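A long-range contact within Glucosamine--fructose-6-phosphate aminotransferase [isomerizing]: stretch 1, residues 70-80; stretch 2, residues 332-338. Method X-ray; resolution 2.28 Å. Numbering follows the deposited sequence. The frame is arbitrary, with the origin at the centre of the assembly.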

HETATM    1  N   MSE A  70      -9.604  -2.446  -1.640  1.00 14.84           N
HETATM    2  CA  MSE A  70      -8.493  -3.282  -2.049  1.00 15.81           C
HETATM    3  C   MSE A  70      -8.890  -4.745  -2.206  1.00 15.81           C
HETATM    4  O   MSE A  70      -8.415  -5.446  -3.115  1.00 15.24           O
ATOM      5  N   THR A  71      -9.767  -5.226  -1.326  1.00 15.29           N
ATOM      6  CA  THR A  71     -10.181  -6.615  -1.438  1.00 14.70           C
ATOM      7  C   THR A  71     -10.949  -6.732  -2.744  1.00 15.37           C
ATOM      8  O   THR A  71     -10.722  -7.609  -3.562  1.00 17.14           O
ATOM      9  N   ALA A  72     -11.846  -5.803  -2.958  1.00 14.89           N
ATOM     10  CA  ALA A  72     -12.784  -5.875  -4.080  1.00 14.82           C
ATOM     11  C   ALA A  72     -12.097  -5.812  -5.440  1.00 15.57           C
ATOM     12  O   ALA A  72     -12.635  -6.246  -6.453  1.00 16.46           O
ATOM     13  N   LYS A  73     -10.936  -5.182  -5.491  1.00 15.78           N
ATOM     14  CA  LYS A  73     -10.257  -5.042  -6.762  1.00 15.59           C
ATOM     15  C   LYS A  73      -9.941  -6.447  -7.300  1.00 14.96           C
ATOM     16  O   LYS A  73     -10.039  -6.685  -8.495  1.00 13.44           O
ATOM     17  N   TYR A  74      -9.590  -7.376  -6.428  1.00 15.04           N
ATOM     18  CA  TYR A  74      -9.225  -8.713  -6.882  1.00 16.08           C
ATOM     19  C   TYR A  74     -10.457  -9.293  -7.580  1.00 17.10           C
ATOM     20  O   TYR A  74     -10.342  -9.875  -8.673  1.00 18.08           O
ATOM     21  N   TRP A  75     -11.635  -9.108  -6.964  1.00 16.49           N
ATOM     22  CA  TRP A  75     -12.902  -9.706  -7.450  1.00 16.58           C
ATOM     23  C   TRP A  75     -13.291  -9.036  -8.770  1.00 15.91           C
ATOM     24  O   TRP A  75     -13.666  -9.712  -9.713  1.00 16.35           O
ATOM     25  N   ILE A  76     -13.194  -7.718  -8.812  1.00 13.86           N
ATOM     26  CA  ILE A  76     -13.620  -6.968  -9.980  1.00 14.01           C
ATOM     27  C   ILE A  76     -12.832  -7.301 -11.227  1.00 15.42           C
ATOM     28  O   ILE A  76     -13.393  -7.499 -12.289  1.00 16.15           O
ATOM     29  N   GLU A  77     -11.522  -7.335 -11.090  1.00 16.11           N
ATOM     30  CA  GLU A  77     -10.663  -7.702 -12.185  1.00 16.56           C
ATOM     31  C   GLU A  77     -10.851  -9.142 -12.623  1.00 16.10           C
ATOM     32  O   GLU A  77     -10.972  -9.405 -13.800  1.00 17.30           O
ATOM     33  N   LYS A  78     -10.935 -10.053 -11.673  1.00 15.59           N
ATOM     34  CA  LYS A  78     -11.011 -11.457 -11.970  1.00 16.53           C
ATOM     35  C   LYS A  78     -12.362 -11.889 -12.532  1.00 18.13           C
ATOM     36  O   LYS A  78     -12.386 -12.644 -13.491  1.00 20.59           O
ATOM     37  N   TYR A  79     -13.467 -11.449 -11.910  1.00 17.27           N
ATOM     38  CA  TYR A  79     -14.804 -11.877 -12.277  1.00 17.43           C
ATOM     39  C   TYR A  79     -15.521 -10.956 -13.228  1.00 17.78           C
ATOM     40  O   TYR A  79     -16.101 -11.425 -14.171  1.00 20.41           O
ATOM     41  N   ALA A  80     -15.528  -9.662 -12.988  1.00 17.92           N
ATOM     42  CA  ALA A  80     -16.124  -8.702 -13.944  1.00 17.50           C
ATOM     43  C   ALA A  80     -15.217  -8.327 -15.103  1.00 18.74           C
ATOM     44  O   ALA A  80     -15.678  -7.746 -16.074  1.00 18.37           O
ATOM     45  N   HIS A 332     -15.221 -19.986  -0.594  1.00 24.14           N
ATOM     46  CA  HIS A 332     -14.373 -19.680  -1.742  1.00 24.83           C
ATOM     47  C   HIS A 332     -14.042 -18.173  -1.871  1.00 23.40           C
ATOM     48  O   HIS A 332     -13.904 -17.471  -0.867  1.00 21.75           O
ATOM     49  N   ASP A 333     -13.898 -17.667  -3.083  1.00 23.09           N
ATOM     50  CA  ASP A 333     -13.339 -16.318  -3.250  1.00 22.91           C
ATOM     51  C   ASP A 333     -14.200 -15.241  -2.685  1.00 21.09           C
ATOM     52  O   ASP A 333     -13.715 -14.191  -2.273  1.00 20.74           O
ATOM     53  N   PHE A 334     -15.497 -15.455  -2.721  1.00 20.47           N
ATOM     54  CA  PHE A 334     -16.376 -14.382  -2.320  1.00 19.95           C
ATOM     55  C   PHE A 334     -16.618 -14.455  -0.813  1.00 19.66           C
ATOM     56  O   PHE A 334     -16.589 -13.415  -0.116  1.00 20.43           O
ATOM     57  N   SER A 335     -16.788 -15.665  -0.294  1.00 18.40           N
ATOM     58  CA  SER A 335     -17.103 -15.806   1.101  1.00 17.24           C
ATOM     59  C   SER A 335     -15.909 -15.713   2.008  1.00 16.14           C
ATOM     60  O   SER A 335     -15.994 -15.129   3.072  1.00 16.63           O
ATOM     61  N   ALA A 336     -14.781 -16.257   1.593  1.00 15.76           N
ATOM     62  CA  ALA A 336     -13.673 -16.456   2.522  1.00 15.80           C
ATOM     63  C   ALA A 336     -13.109 -15.165   3.035  1.00 15.78           C
ATOM     64  O   ALA A 336     -12.796 -15.063   4.209  1.00 18.27           O
ATOM     65  N   PRO A 337     -13.009 -14.137   2.194  1.00 15.42           N
ATOM     66  CA  PRO A 337     -12.503 -12.878   2.759  1.00 14.36           C
ATOM     67  C   PRO A 337     -13.329 -12.309   3.920  1.00 14.18           C
ATOM     68  O   PRO A 337     -12.780 -11.774   4.893  1.00 14.34           O
ATOM     69  N   VAL A 338     -14.646 -12.406   3.804  1.00 13.68           N
ATOM     70  CA  VAL A 338     -15.541 -12.018   4.874  1.00 12.36           C
ATOM     71  C   VAL A 338     -15.393 -12.967   6.082  1.00 13.21           C
ATOM     72  O   VAL A 338     -15.245 -12.510   7.194  1.00 12.79           O
TER

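Three residues account for most of the 371 Å² buried between the stretches: Trp-75 (91 Å²), Phe-334 (87 Å²) and Asp-333 (68 Å²). In the first stretch, the CA-to-CB bonds of Thr-71, Trp-75, Lys-78 and Tyr-79 point toward the second stretch. Thr-71 lies four residues before Trp-75, and Lys-78 and Tyr-79 lie three and four after it, so helical periodicity brings them to a shared side; the CA-to-CB bond of Ile-76 points away.

Trp-75 adopts chi1 m (-69°) with chi2 at -30°. This brings its indole nitrogen to the backbone of the other stretch, where NE1 of Trp-75 donates to O of Asp-333 at 2.8 Å with an N-H...O angle of 146°. The acceptor lies at the ring edge, near its plane, as expected for an indole N-H donor, and one face remains available to Phe-334.

The CA-to-CB bond of Phe-334 runs sideways, but chi1 m (-76°) brings the ring end nearer the helix, against two aromatic neighbours, Trp-75 and Tyr-79. CE1 of Phe-334 sits 3.8 Å from CG of Trp-75, and CZ of Phe-334 is 3.5 Å from CD2 of Tyr-79; these two Phe-334 atoms lie over one face of the Trp-75 ring and one face of the Tyr-79 ring, respectively. Both pairings are oblique, with centroids 4.6 Å apart and interplanar angles of 41° (Trp-75, five-membered ring) and 35° (Tyr-79).

Asp-333, chi1 m, directs one carboxylate oxygen to two donors. OD2 of Asp-333 accepts from NZ of Lys-78 at 2.8 Å, a salt bridge reached by an all-t lysine chain, and from OH of Tyr-79 at 2.7 Å. Water 1 adds a second link, donating to OH of Tyr-79 (O to OH, 3.1 Å) and accepting from N of Asp-333 (O to N, 2.8 Å).

Pro-337 extends the apolar contact: its CG is 3.9 Å from CZ2 of Trp-75, and its CB is 4.1 Å from CG2 of Thr-71 (chi1 m).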

HETATM    1  CB  MSE A  70      -7.370  -3.191  -1.002  1.00 17.08           C
HETATM    2  CG  MSE A  70      -6.512  -1.975  -1.174  1.00 19.02           C
HETATM    3 SE   MSE A  70      -5.010  -1.994   0.121  0.60 24.59          SE
HETATM    4  CE  MSE A  70      -4.024  -3.558  -0.616  1.00 22.63           C
ATOM      5  CB  THR A  71     -11.053  -7.004  -0.266  1.00 14.59           C
ATOM      6  OG1 THR A  71     -10.408  -6.647   0.966  1.00 12.17           O
ATOM      7  CG2 THR A  71     -11.316  -8.453  -0.270  1.00 13.81           C
ATOM      8  CB  ALA A  72     -13.787  -4.679  -3.981  1.00 12.91           C
ATOM      9  CB  LYS A  73      -9.015  -4.173  -6.604  1.00 15.56           C
ATOM     10  CG  LYS A  73      -7.911  -4.449  -7.617  1.00 19.65           C
ATOM     11  CD  LYS A  73      -6.716  -3.520  -7.474  1.00 21.62           C
ATOM     12  CE  LYS A  73      -5.841  -3.620  -8.737  1.00 23.39           C
ATOM     13  NZ  LYS A  73      -5.021  -2.460  -8.951  1.00 24.06           N
ATOM     14  CB  TYR A  74      -8.789  -9.597  -5.717  1.00 15.54           C
ATOM     15  CG  TYR A  74      -7.404  -9.302  -5.206  1.00 17.62           C
ATOM     16  CD1 TYR A  74      -7.165  -8.225  -4.379  1.00 22.06           C
ATOM     17  CD2 TYR A  74      -6.322 -10.125  -5.511  1.00 21.44           C
ATOM     18  CE1 TYR A  74      -5.853  -7.923  -3.879  1.00 23.39           C
ATOM     19  CE2 TYR A  74      -5.022  -9.849  -5.018  1.00 23.63           C
ATOM     20  CZ  TYR A  74      -4.799  -8.734  -4.203  1.00 26.96           C
ATOM     21  OH  TYR A  74      -3.520  -8.434  -3.711  1.00 30.81           O
ATOM     22  CB  TRP A  75     -14.056  -9.461  -6.465  1.00 16.13           C
ATOM     23  CG  TRP A  75     -13.983 -10.156  -5.196  1.00 16.38           C
ATOM     24  CD1 TRP A  75     -13.401 -11.363  -4.958  1.00 16.80           C
ATOM     25  CD2 TRP A  75     -14.600  -9.754  -3.963  1.00 14.08           C
ATOM     26  NE1 TRP A  75     -13.599 -11.732  -3.641  1.00 17.69           N
ATOM     27  CE2 TRP A  75     -14.348 -10.771  -3.016  1.00 15.61           C
ATOM     28  CE3 TRP A  75     -15.335  -8.648  -3.574  1.00 13.73           C
ATOM     29  CZ2 TRP A  75     -14.796 -10.706  -1.691  1.00 13.78           C
ATOM     30  CZ3 TRP A  75     -15.798  -8.580  -2.239  1.00 16.14           C
ATOM     31  CH2 TRP A  75     -15.519  -9.616  -1.318  1.00 14.50           C
ATOM     32  CB  ILE A  76     -13.568  -5.472  -9.773  1.00 12.33           C
ATOM     33  CG1 ILE A  76     -14.631  -5.047  -8.761  1.00 13.28           C
ATOM     34  CG2 ILE A  76     -13.839  -4.795 -11.098  1.00 10.17           C
ATOM     35  CD1 ILE A  76     -14.466  -3.697  -8.202  1.00 10.04           C
ATOM     36  CB  GLU A  77      -9.212  -7.388 -11.800  1.00 16.99           C
ATOM     37  CG  GLU A  77      -9.006  -5.868 -11.684  1.00 18.89           C
ATOM     38  CD  GLU A  77      -7.642  -5.335 -12.185  1.00 20.80           C
ATOM     39  OE1 GLU A  77      -6.719  -6.168 -12.460  1.00 18.87           O
ATOM     40  OE2 GLU A  77      -7.544  -4.067 -12.293  1.00 19.11           O
ATOM     41  CB  LYS A  78     -10.741 -12.278 -10.691  1.00 16.03           C
ATOM     42  CG  LYS A  78     -10.942 -13.774 -10.852  1.00 14.97           C
ATOM     43  CD  LYS A  78     -10.328 -14.581  -9.674  1.00 15.13           C
ATOM     44  CE  LYS A  78     -10.598 -16.060  -9.869  1.00 18.42           C
ATOM     45  NZ  LYS A  78     -10.054 -16.887  -8.760  1.00 23.62           N
ATOM     46  CB  TYR A  79     -15.667 -12.067 -11.027  1.00 16.70           C
ATOM     47  CG  TYR A  79     -15.239 -13.224 -10.188  1.00 17.99           C
ATOM     48  CD1 TYR A  79     -15.595 -14.529 -10.517  1.00 24.36           C
ATOM     49  CD2 TYR A  79     -14.449 -13.045  -9.082  1.00 21.16           C
ATOM     50  CE1 TYR A  79     -15.179 -15.634  -9.737  1.00 22.86           C
ATOM     51  CE2 TYR A  79     -14.024 -14.125  -8.307  1.00 22.95           C
ATOM     52  CZ  TYR A  79     -14.398 -15.411  -8.633  1.00 23.71           C
ATOM     53  OH  TYR A  79     -13.983 -16.433  -7.834  1.00 22.89           O
ATOM     54  CB  ALA A  80     -16.556  -7.470 -13.246  1.00 15.74           C
ATOM     55  CB  HIS A 332     -15.006 -20.296  -3.003  1.00 26.17           C
ATOM     56  CG  HIS A 332     -15.224 -21.776  -2.893  1.00 29.48           C
ATOM     57  ND1 HIS A 332     -14.206 -22.658  -2.587  1.00 32.65           N
ATOM     58  CD2 HIS A 332     -16.348 -22.524  -3.032  1.00 33.57           C
ATOM     59  CE1 HIS A 332     -14.699 -23.885  -2.548  1.00 36.83           C
ATOM     60  NE2 HIS A 332     -15.995 -23.829  -2.814  1.00 35.35           N
ATOM     61  CB  ASP A 333     -13.126 -15.983  -4.725  1.00 23.69           C
ATOM     62  CG  ASP A 333     -11.853 -16.606  -5.311  1.00 27.48           C
ATOM     63  OD1 ASP A 333     -11.069 -17.280  -4.554  1.00 28.13           O
ATOM     64  OD2 ASP A 333     -11.654 -16.354  -6.548  1.00 30.12           O
ATOM     65  CB  PHE A 334     -17.658 -14.375  -3.117  1.00 19.36           C
ATOM     66  CG  PHE A 334     -17.505 -13.846  -4.499  1.00 18.26           C
ATOM     67  CD1 PHE A 334     -17.284 -12.519  -4.714  1.00 22.54           C
ATOM     68  CD2 PHE A 334     -17.624 -14.658  -5.587  1.00 19.12           C
ATOM     69  CE1 PHE A 334     -17.163 -11.994  -6.022  1.00 19.88           C
ATOM     70  CE2 PHE A 334     -17.544 -14.144  -6.863  1.00 20.17           C
ATOM     71  CZ  PHE A 334     -17.307 -12.796  -7.070  1.00 17.22           C
ATOM     72  CB  SER A 335     -17.890 -17.126   1.361  1.00 18.17           C
ATOM     73  OG  SER A 335     -17.162 -18.299   1.031  1.00 18.06           O
ATOM     74  CB  ALA A 336     -12.572 -17.379   1.934  1.00 15.35           C
ATOM     75  CB  PRO A 337     -12.554 -11.920   1.562  1.00 14.45           C
ATOM     76  CG  PRO A 337     -12.316 -12.892   0.363  1.00 15.97           C
ATOM     77  CD  PRO A 337     -13.186 -14.067   0.732  1.00 15.26           C
ATOM     78  CB  VAL A 338     -17.015 -12.046   4.413  1.00 12.24           C
ATOM     79  CG1 VAL A 338     -17.928 -11.646   5.579  1.00  9.18           C
ATOM     80  CG2 VAL A 338     -17.232 -11.166   3.193  1.00  7.66           C
TER
HETATM   81  O   HOH W   1     -15.324 -18.061  -5.495  1.00 26.20           O